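Local coordinates for 2-hydroxyisobutyryl-CoA synthetase (Aquincola tertiaricarbonis, PDB 6HDW), which belongs to the ANL superfamily of AMP-binding enzymes, with a family-typical smaller C-terminal domain following the main AMP-binding part, at residues Leu345-Asn350 with Arg361-Ile366; Leu244-Phe249 with Lys271-Gly276; Phe88-Pro93 with Asn313-Pro318. All coordinates share one frame; numbering follows the deposited sequence.

Contacts 1 and 2 lie on the wall of the pocket that holds 8LE, their centres about 17 Å apart, and each meets the purine of that ligand: contact 1 through I366, contact 2 through D274 and C275. They also pack on each other, with G365 CA 3.7 Å from D274 OD2 and I366 CD1 4.0 Å from G276 O. Contact 3 sits farther out, about 18 Å from contact 1 between centres, and the side chain of M314 stays about 14 Å from 8LE. It meets contact 1 through W348, whose NE1 makes a probable hydrogen bond to V317 O (2.9 Å) and whose ring packs on R316. Contacts 2 and 3, centres about 32 Å apart, do not touch.

Contact 1 (Leu345-Asn350 with Arg361-Ile366); sequences LTLWTN and RLPQGI. With 8LE ([[(2~{R},3~{S},4~{R},5~{R})-5-(6-aminopurin-9-yl)-3,4-bis(oxidanyl)oxolan-2-yl]methoxy-oxidanyl-phosphoryl] 2-methyl-2-oxidanyl-propanoate), chain B.
A type I beta turn, L362 to G365, carries the chain from strand 361-362 of a three-stranded antiparallel sheet to strand 366-369 of a five-stranded one; T349 pairs with R361 just before the turn, and T346 holds its last residue, G365. T349 and R361 form an antiparallel hydrogen-bonded pair, T349 N to R361 O and R361 N to T349 O, both 2.9 Å. At the other end, T346 OG1 donates to G365 O over 2.7 Å, reaching it tilted 34° from the carbonyl plane; the hydroxyl is swung anti to the backbone N (chi1 -167°), which turns it to the turn. Between these ends a water donates to L347 O and G365 O and accepts from Q364 N, giving G365 O a second donor. The apolar filling is local: L362 CD2 lies 3.7 Å from W348 CB, and L347 CD2 4.2 Å from P363 CD. The L362 side chain crosses that of T346 at about a right angle, while P363 CG rests against the T349 hydroxyl, 3.3 Å from OG1. Beyond the contact, R361 NH2 bonds to D295 O. The turn delivers I366 to the bound 8LE, whose purine C2 sits 3.5 Å from I366 CB.

Contact 2 (Leu244-Phe249 with Lys271-Gly276); sequences LKCLFF and KVYDCG. With 8LE ([[(2~{R},3~{S},4~{R},5~{R})-5-(6-aminopurin-9-yl)-3,4-bis(oxidanyl)oxolan-2-yl]methoxy-oxidanyl-phosphoryl] 2-methyl-2-oxidanyl-propanoate), chain B.
C246 to F249 run beside K271 to D274 as neighbouring parallel strands of the five-stranded sheet, joined through helix 258-268 in a beta-alpha-beta unit. Strand 271-274 lies at the sheet's outer limit within the chain. Five backbone hydrogen bonds zip the pair together, from K271 N to K245 O at the start to C275 N to F249 O at the end.

The two faces are filled differently. On the face of L247, V272 and F249, the F249 ring leans back toward the start of the strands and across to V272, its CE2 against the two methyls, 3.7 Å from CG1 and 3.9 Å from CG2. I264 of helix 258-268 covers both residues, and P222 and A225 of helix 222-234 close on F249 as well.

On the other face, the Y273 ring leans back along its own strand and turns its CD2-CE2 side to C246, whose CB comes 3.5 Å from Y273 CE2. The C246 sulfur lies in the plane of that ring, at its edge, 5.0 Å from the centroid. With its CG set between backbone N and carbonyl carbon (chi1 72°), the F248 ring turns away from Y273, and the two residues meet through their CB atoms, 4.0 Å apart. C275 SG then meets the F248 ring at its edge.

At the end of strand 271-274 and just after it, D274 and C275 reach 8LE. D274 OD2 is hydrogen-bonded to S256 OG, a second-shell partner consistent with holding the carboxylate in place. 8LE N6 donates to D274 OD1 at 3.2 Å and to C275 O at 2.8 Å.

Contact 3 (Phe88-Pro93 with Asn313-Pro318); sequences FEARVP and NMRRVP
The guanidinium of R316 meets the carboxylate of E89 with its edge: the E89 CD atom lies in the guanidinium plane, 3.2 Å from R316 NE, and the two flat groups stand 78° apart, nearly at right angles. The guanidinium of R315 has instead the CB of N313 over the centre of one face, 3.8 Å above its plane. The E89-R316 pair joins the C-terminal turn of helix 85-91 to strand 315-316, a short, weakly bonded strand at the outer limit, within this chain, of the five-stranded antiparallel sheet.

E89 serves R316 twice. R316 NH2 forms a salt bridge with E89 OE2, 3.0 Å long, approaching from above the carboxylate plane (55° out of it) although the oxygen lies close to the guanidinium plane. The other oxygen, E89 OE1, takes the backbone N of R316 at 2.8 Å on its anti side. One carboxylate thus grips both ends of the same residue, and the bend in the arginine at chi3 (-62°) is what folds its head back to the acid. R316 NH2 has a second partner, E86 OE1, so that two glutamates of one helix share this nitrogen; the positive charge of R316 probably offsets both carboxylates.

On the flank, A90 CB loosely touches R315 CD at 4.4 Å, while R315 CB lies 3.4 Å from E89 OE1. The backbones also come close, E89 O and M314 O being two acceptors that cannot bond each other. R339 reaches both segments, giving NH2 to M314 O and NE to V92 O. Just before the strand, N313 forms an Asx turn, its OD1 accepting from R315 N at 3.1 Å.

Contact 1 (Leu345-Asn350 with Arg361-Ile366)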
# COMPACT_ATOMS: atom_id res chain seq x y z
N LEU A 345 17.43 6.98 -22.17
CA LEU A 345 18.79 7.05 -22.68
C LEU A 345 19.75 6.47 -21.65
O LEU A 345 19.62 6.73 -20.45
CB LEU A 345 19.19 8.49 -23.05
CG LEU A 345 20.45 8.64 -23.90
CD1 LEU A 345 20.19 8.22 -25.35
CD2 LEU A 345 20.98 10.05 -23.85
N THR A 346 20.70 5.66 -22.13
CA THR A 346 21.73 5.03 -21.31
C THR A 346 23.01 4.81 -22.14
O THR A 346 23.05 5.15 -23.32
CB THR A 346 21.20 3.72 -20.69
OG1 THR A 346 22.09 3.29 -19.67
CG2 THR A 346 21.03 2.61 -21.72
N LEU A 347 24.02 4.22 -21.51
CA LEU A 347 25.29 3.80 -22.08
C LEU A 347 25.57 2.43 -21.46
O LEU A 347 25.45 2.28 -20.24
CB LEU A 347 26.41 4.79 -21.72
CG LEU A 347 27.78 4.54 -22.39
CD1 LEU A 347 28.45 5.84 -22.75
CD2 LEU A 347 28.70 3.71 -21.51
N TRP A 348 25.95 1.45 -22.30
CA TRP A 348 26.26 0.11 -21.82
C TRP A 348 27.68 -0.32 -22.16
O TRP A 348 28.23 0.09 -23.19
CB TRP A 348 25.20 -0.93 -22.27
CG TRP A 348 25.19 -1.37 -23.71
CD1 TRP A 348 25.71 -0.71 -24.79
CD2 TRP A 348 24.52 -2.53 -24.24
NE1 TRP A 348 25.46 -1.41 -25.95
CE2 TRP A 348 24.71 -2.53 -25.64
CE3 TRP A 348 23.76 -3.56 -23.66
CZ2 TRP A 348 24.19 -3.53 -26.46
CZ3 TRP A 348 23.25 -4.55 -24.48
CH2 TRP A 348 23.46 -4.53 -25.86
N THR A 349 28.29 -1.12 -21.27
CA THR A 349 29.65 -1.65 -21.45
C THR A 349 29.65 -3.15 -21.15
O THR A 349 28.69 -3.65 -20.56
CB THR A 349 30.68 -0.88 -20.59
OG1 THR A 349 30.30 -0.96 -19.21
CG2 THR A 349 30.85 0.58 -21.02
N ASN A 350 30.71 -3.86 -21.58
CA ASN A 350 30.83 -5.30 -21.33
C ASN A 350 32.19 -5.68 -20.73
O ASN A 350 32.78 -6.69 -21.10
CB ASN A 350 30.48 -6.12 -22.58
CG ASN A 350 30.05 -7.54 -22.27
OD1 ASN A 350 29.51 -7.84 -21.20
ND2 ASN A 350 30.27 -8.44 -23.20
N ARG A 361 26.78 -3.89 -18.40
CA ARG A 361 26.58 -2.89 -17.37
C ARG A 361 26.12 -1.55 -17.95
O ARG A 361 26.45 -1.22 -19.08
CB ARG A 361 27.91 -2.72 -16.59
CG ARG A 361 27.84 -1.94 -15.29
CD ARG A 361 29.20 -1.92 -14.62
NE ARG A 361 29.14 -1.49 -13.22
CZ ARG A 361 30.17 -1.52 -12.38
NH1 ARG A 361 31.36 -1.96 -12.79
NH2 ARG A 361 30.03 -1.12 -11.13
N LEU A 362 25.38 -0.79 -17.15
CA LEU A 362 24.96 0.57 -17.41
C LEU A 362 25.77 1.33 -16.34
O LEU A 362 25.32 1.42 -15.19
CB LEU A 362 23.44 0.74 -17.23
CG LEU A 362 22.51 -0.25 -17.97
CD1 LEU A 362 21.05 0.15 -17.82
CD2 LEU A 362 22.84 -0.36 -19.46
N PRO A 363 27.04 1.73 -16.65
CA PRO A 363 27.91 2.31 -15.60
C PRO A 363 27.45 3.61 -14.95
O PRO A 363 27.88 3.91 -13.83
CB PRO A 363 29.25 2.53 -16.33
CG PRO A 363 29.17 1.71 -17.56
CD PRO A 363 27.74 1.64 -17.94
N GLN A 364 26.62 4.38 -15.65
CA GLN A 364 26.09 5.66 -15.17
C GLN A 364 24.58 5.57 -15.00
O GLN A 364 23.91 6.60 -14.81
CB GLN A 364 26.48 6.79 -16.13
CG GLN A 364 27.93 7.22 -16.03
CD GLN A 364 28.52 7.47 -17.39
OE1 GLN A 364 28.28 8.49 -18.03
NE2 GLN A 364 29.31 6.52 -17.87
N GLY A 365 24.06 4.35 -15.03
CA GLY A 365 22.64 4.07 -14.92
C GLY A 365 21.90 4.59 -16.14
O GLY A 365 22.41 4.51 -17.26
N ILE A 366 20.72 5.17 -15.91
CA ILE A 366 19.85 5.71 -16.95
C ILE A 366 19.73 7.22 -16.75
O ILE A 366 19.41 7.68 -15.65
CB ILE A 366 18.50 4.91 -16.99
CG1 ILE A 366 18.75 3.44 -17.42
CG2 ILE A 366 17.44 5.59 -17.89
CD1 ILE A 366 17.65 2.43 -17.04
C2 8LE B . 16.72 6.22 -14.29
CAA 8LE B . 8.73 0.34 -11.26
CAZ 8LE B . 9.80 1.41 -11.52
CAB 8LE B . 11.00 0.80 -12.27
OAF 8LE B . 10.27 1.91 -10.28
CAS 8LE B . 9.18 2.59 -12.32
OAD 8LE B . 9.22 3.74 -11.89
OAQ 8LE B . 8.56 2.25 -13.49
PBC 8LE B . 7.55 3.20 -14.38
OAI 8LE B . 6.49 3.87 -13.40
OAE 8LE B . 6.94 2.40 -15.47
O5' 8LE B . 8.45 4.34 -14.99
C5' 8LE B . 9.59 3.90 -15.72
C4' 8LE B . 10.42 5.10 -16.10
O4' 8LE B . 10.97 5.67 -14.89
C3' 8LE B . 11.56 4.58 -16.88
O3' 8LE B . 11.21 4.53 -18.26
C2' 8LE B . 12.63 5.64 -16.58
O2' 8LE B . 12.44 6.87 -17.34
C1' 8LE B . 12.38 5.92 -15.12
N9 8LE B . 13.24 5.07 -14.23
C8 8LE B . 12.89 4.02 -13.49
N7 8LE B . 13.98 3.57 -12.86
C5 8LE B . 15.01 4.34 -13.22
C4 8LE B . 14.55 5.27 -14.08
N3 8LE B . 15.36 6.22 -14.60
N1 8LE B . 17.18 5.25 -13.40
C6 8LE B . 16.32 4.35 -12.88
N6 8LE B . 16.75 3.44 -12.02
O HOH W 1 25.05 4.01 -18.02

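Contact 2 (Leu244-Phe249 with Lys271-Gly276)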
# COMPACT_ATOMS: atom_id res chain seq x y z
N LEU A 244 20.91 1.70 8.89
CA LEU A 244 20.85 1.23 7.51
C LEU A 244 22.19 0.78 6.97
O LEU A 244 23.20 1.47 7.15
CB LEU A 244 20.25 2.30 6.58
CG LEU A 244 18.73 2.50 6.64
CD1 LEU A 244 18.35 3.87 6.10
CD2 LEU A 244 17.99 1.41 5.87
N LYS A 245 22.20 -0.38 6.30
CA LYS A 245 23.41 -0.87 5.64
C LYS A 245 23.33 -0.41 4.19
O LYS A 245 24.34 -0.11 3.56
CB LYS A 245 23.54 -2.40 5.73
CG LYS A 245 23.60 -2.97 7.16
CD LYS A 245 24.91 -2.63 7.90
CE LYS A 245 24.84 -2.92 9.38
NZ LYS A 245 23.98 -1.95 10.11
N CYS A 246 22.09 -0.33 3.66
CA CYS A 246 21.87 0.13 2.30
C CYS A 246 20.48 0.71 2.07
O CYS A 246 19.56 0.53 2.86
CB CYS A 246 22.20 -0.96 1.28
SG CYS A 246 20.83 -2.09 0.93
N LEU A 247 20.38 1.43 0.96
CA LEU A 247 19.17 2.02 0.41
C LEU A 247 19.24 1.64 -1.06
O LEU A 247 20.29 1.76 -1.68
CB LEU A 247 19.17 3.56 0.55
CG LEU A 247 19.17 4.13 1.97
CD1 LEU A 247 20.59 4.50 2.39
CD2 LEU A 247 18.27 5.36 2.07
N PHE A 248 18.14 1.09 -1.59
CA PHE A 248 18.07 0.69 -2.99
C PHE A 248 16.90 1.38 -3.64
O PHE A 248 15.82 1.45 -3.07
CB PHE A 248 18.11 -0.84 -3.17
CG PHE A 248 16.90 -1.65 -2.76
CD1 PHE A 248 16.63 -1.91 -1.42
CD2 PHE A 248 16.11 -2.28 -3.72
CE1 PHE A 248 15.54 -2.70 -1.04
CE2 PHE A 248 15.03 -3.09 -3.34
CZ PHE A 248 14.75 -3.28 -2.01
N PHE A 249 17.14 2.02 -4.77
CA PHE A 249 16.12 2.86 -5.39
C PHE A 249 15.84 2.56 -6.83
O PHE A 249 16.72 2.07 -7.55
CB PHE A 249 16.53 4.35 -5.31
CG PHE A 249 17.05 4.90 -4.00
CD1 PHE A 249 16.21 5.01 -2.90
CD2 PHE A 249 18.35 5.37 -3.89
CE1 PHE A 249 16.68 5.52 -1.69
CE2 PHE A 249 18.82 5.90 -2.68
CZ PHE A 249 17.98 5.99 -1.60
N LYS A 271 25.16 2.40 2.07
CA LYS A 271 25.40 2.26 0.64
C LYS A 271 24.13 2.53 -0.15
O LYS A 271 23.03 2.34 0.37
CB LYS A 271 25.98 0.89 0.29
CG LYS A 271 27.47 0.80 0.57
CD LYS A 271 28.02 -0.58 0.27
CE LYS A 271 28.67 -0.67 -1.09
NZ LYS A 271 29.42 -1.93 -1.22
N VAL A 272 24.28 3.00 -1.39
CA VAL A 272 23.16 3.30 -2.28
C VAL A 272 23.22 2.40 -3.51
O VAL A 272 24.27 2.27 -4.12
CB VAL A 272 23.06 4.81 -2.63
CG1 VAL A 272 22.19 5.05 -3.87
CG2 VAL A 272 22.52 5.61 -1.45
N TYR A 273 22.09 1.77 -3.86
CA TYR A 273 22.02 0.92 -5.03
C TYR A 273 20.98 1.39 -6.00
O TYR A 273 19.86 1.72 -5.61
CB TYR A 273 21.79 -0.56 -4.67
CG TYR A 273 22.88 -1.14 -3.81
CD1 TYR A 273 24.20 -1.16 -4.25
CD2 TYR A 273 22.62 -1.60 -2.53
CE1 TYR A 273 25.23 -1.66 -3.45
CE2 TYR A 273 23.63 -2.11 -1.71
CZ TYR A 273 24.93 -2.14 -2.18
OH TYR A 273 25.94 -2.63 -1.40
N ASP A 274 21.36 1.39 -7.28
CA ASP A 274 20.51 1.74 -8.40
C ASP A 274 19.90 0.46 -8.99
O ASP A 274 20.60 -0.54 -9.14
CB ASP A 274 21.34 2.47 -9.48
CG ASP A 274 20.54 3.23 -10.53
OD1 ASP A 274 19.39 3.61 -10.24
OD2 ASP A 274 21.11 3.52 -11.60
N CYS A 275 18.59 0.50 -9.27
CA CYS A 275 17.82 -0.57 -9.91
C CYS A 275 16.62 0.05 -10.62
O CYS A 275 16.34 1.22 -10.42
CB CYS A 275 17.42 -1.68 -8.94
SG CYS A 275 16.10 -1.24 -7.78
N GLY A 276 15.93 -0.74 -11.44
CA GLY A 276 14.70 -0.29 -12.09
C GLY A 276 14.73 -0.01 -13.57
O GLY A 276 15.45 0.89 -14.03
C2 8LE B . 16.72 6.22 -14.29
CAA 8LE B . 8.73 0.34 -11.26
CAZ 8LE B . 9.80 1.41 -11.52
CAB 8LE B . 11.00 0.80 -12.27
OAF 8LE B . 10.27 1.91 -10.28
CAS 8LE B . 9.18 2.59 -12.32
OAD 8LE B . 9.22 3.74 -11.89
OAQ 8LE B . 8.56 2.25 -13.49
PBC 8LE B . 7.55 3.20 -14.38
OAI 8LE B . 6.49 3.87 -13.40
OAE 8LE B . 6.94 2.40 -15.47
O5' 8LE B . 8.45 4.34 -14.99
C5' 8LE B . 9.59 3.90 -15.72
C4' 8LE B . 10.42 5.10 -16.10
O4' 8LE B . 10.97 5.67 -14.89
C3' 8LE B . 11.56 4.58 -16.88
O3' 8LE B . 11.21 4.53 -18.26
C2' 8LE B . 12.63 5.64 -16.58
O2' 8LE B . 12.44 6.87 -17.34
C1' 8LE B . 12.38 5.92 -15.12
N9 8LE B . 13.24 5.07 -14.23
C8 8LE B . 12.89 4.02 -13.49
N7 8LE B . 13.98 3.57 -12.86
C5 8LE B . 15.01 4.34 -13.22
C4 8LE B . 14.55 5.27 -14.08
N3 8LE B . 15.36 6.22 -14.60
N1 8LE B . 17.18 5.25 -13.40
C6 8LE B . 16.32 4.35 -12.88
N6 8LE B . 16.75 3.44 -12.02

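Contact 3 (Phe88-Pro93 with Asn313-Pro318)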
# COMPACT_ATOMS: atom_id res chain seq x y z
N PHE A 88 16.63 -11.09 -34.05
CA PHE A 88 15.74 -10.49 -33.06
C PHE A 88 15.71 -8.96 -33.23
O PHE A 88 14.64 -8.37 -33.34
CB PHE A 88 16.19 -10.88 -31.64
CG PHE A 88 15.17 -10.71 -30.55
CD1 PHE A 88 13.98 -11.44 -30.56
CD2 PHE A 88 15.42 -9.88 -29.46
CE1 PHE A 88 13.04 -11.29 -29.53
CE2 PHE A 88 14.50 -9.75 -28.43
CZ PHE A 88 13.31 -10.44 -28.48
N GLU A 89 16.92 -8.35 -33.31
CA GLU A 89 17.20 -6.92 -33.49
C GLU A 89 16.55 -6.33 -34.72
O GLU A 89 16.03 -5.21 -34.66
CB GLU A 89 18.70 -6.76 -33.76
CG GLU A 89 19.65 -6.82 -32.59
CD GLU A 89 21.04 -6.50 -33.10
OE1 GLU A 89 21.35 -5.30 -33.25
OE2 GLU A 89 21.77 -7.45 -33.47
N ALA A 90 16.72 -7.02 -35.86
CA ALA A 90 16.32 -6.55 -37.18
C ALA A 90 14.94 -6.95 -37.63
O ALA A 90 14.29 -6.16 -38.31
CB ALA A 90 17.35 -6.98 -38.20
N ARG A 91 14.48 -8.17 -37.29
CA ARG A 91 13.19 -8.69 -37.75
C ARG A 91 12.00 -8.39 -36.84
O ARG A 91 10.89 -8.19 -37.35
CB ARG A 91 13.26 -10.20 -38.04
CG ARG A 91 14.31 -10.60 -39.06
CD ARG A 91 14.32 -12.10 -39.31
NE ARG A 91 15.27 -12.47 -40.36
CZ ARG A 91 14.98 -12.49 -41.66
NH1 ARG A 91 15.91 -12.82 -42.54
NH2 ARG A 91 13.76 -12.16 -42.08
N VAL A 92 12.21 -8.41 -35.50
CA VAL A 92 11.14 -8.19 -34.51
C VAL A 92 10.87 -6.69 -34.30
O VAL A 92 11.76 -5.97 -33.83
CB VAL A 92 11.37 -8.95 -33.17
CG1 VAL A 92 10.15 -8.86 -32.25
CG2 VAL A 92 11.76 -10.41 -33.41
N PRO A 93 9.63 -6.20 -34.59
CA PRO A 93 9.34 -4.77 -34.36
C PRO A 93 9.21 -4.43 -32.88
O PRO A 93 8.65 -5.22 -32.11
CB PRO A 93 8.02 -4.57 -35.10
CG PRO A 93 7.35 -5.89 -35.04
CD PRO A 93 8.45 -6.91 -35.12
N ASN A 313 17.22 2.82 -35.87
CA ASN A 313 17.02 1.51 -36.51
C ASN A 313 16.64 0.36 -35.55
O ASN A 313 16.40 -0.76 -36.01
CB ASN A 313 18.25 1.13 -37.35
CG ASN A 313 19.57 1.08 -36.61
OD1 ASN A 313 19.64 0.79 -35.41
ND2 ASN A 313 20.65 1.35 -37.32
N MET A 314 16.61 0.64 -34.23
CA MET A 314 16.26 -0.31 -33.14
C MET A 314 17.18 -1.55 -33.12
O MET A 314 16.75 -2.66 -32.78
CB MET A 314 14.76 -0.68 -33.16
CG MET A 314 13.83 0.51 -32.96
SD MET A 314 13.97 1.29 -31.33
CE MET A 314 13.15 2.82 -31.66
N ARG A 315 18.46 -1.34 -33.45
CA ARG A 315 19.50 -2.37 -33.44
C ARG A 315 20.52 -2.00 -32.38
O ARG A 315 20.77 -0.82 -32.15
CB ARG A 315 20.17 -2.49 -34.82
CG ARG A 315 19.25 -3.08 -35.89
CD ARG A 315 20.02 -3.62 -37.08
NE ARG A 315 20.53 -2.56 -37.96
CZ ARG A 315 19.85 -2.05 -38.99
NH1 ARG A 315 18.63 -2.50 -39.28
NH2 ARG A 315 20.39 -1.10 -39.73
N ARG A 316 21.08 -3.03 -31.70
CA ARG A 316 22.08 -2.92 -30.63
C ARG A 316 23.27 -2.05 -31.01
O ARG A 316 23.87 -2.26 -32.07
CB ARG A 316 22.59 -4.31 -30.22
CG ARG A 316 21.59 -5.15 -29.42
CD ARG A 316 22.15 -6.53 -29.10
NE ARG A 316 22.42 -7.30 -30.32
CZ ARG A 316 23.09 -8.45 -30.35
NH1 ARG A 316 23.56 -8.99 -29.23
NH2 ARG A 316 23.30 -9.08 -31.51
N VAL A 317 23.59 -1.06 -30.15
CA VAL A 317 24.74 -0.17 -30.32
C VAL A 317 25.98 -0.88 -29.74
O VAL A 317 25.82 -1.69 -28.82
CB VAL A 317 24.55 1.25 -29.71
CG1 VAL A 317 23.38 1.99 -30.35
CG2 VAL A 317 24.40 1.23 -28.18
N PRO A 318 27.22 -0.60 -30.22
CA PRO A 318 28.39 -1.26 -29.62
C PRO A 318 28.56 -0.87 -28.15
O PRO A 318 28.05 0.17 -27.74
CB PRO A 318 29.57 -0.73 -30.46
CG PRO A 318 28.96 -0.23 -31.72
CD PRO A 318 27.63 0.32 -31.30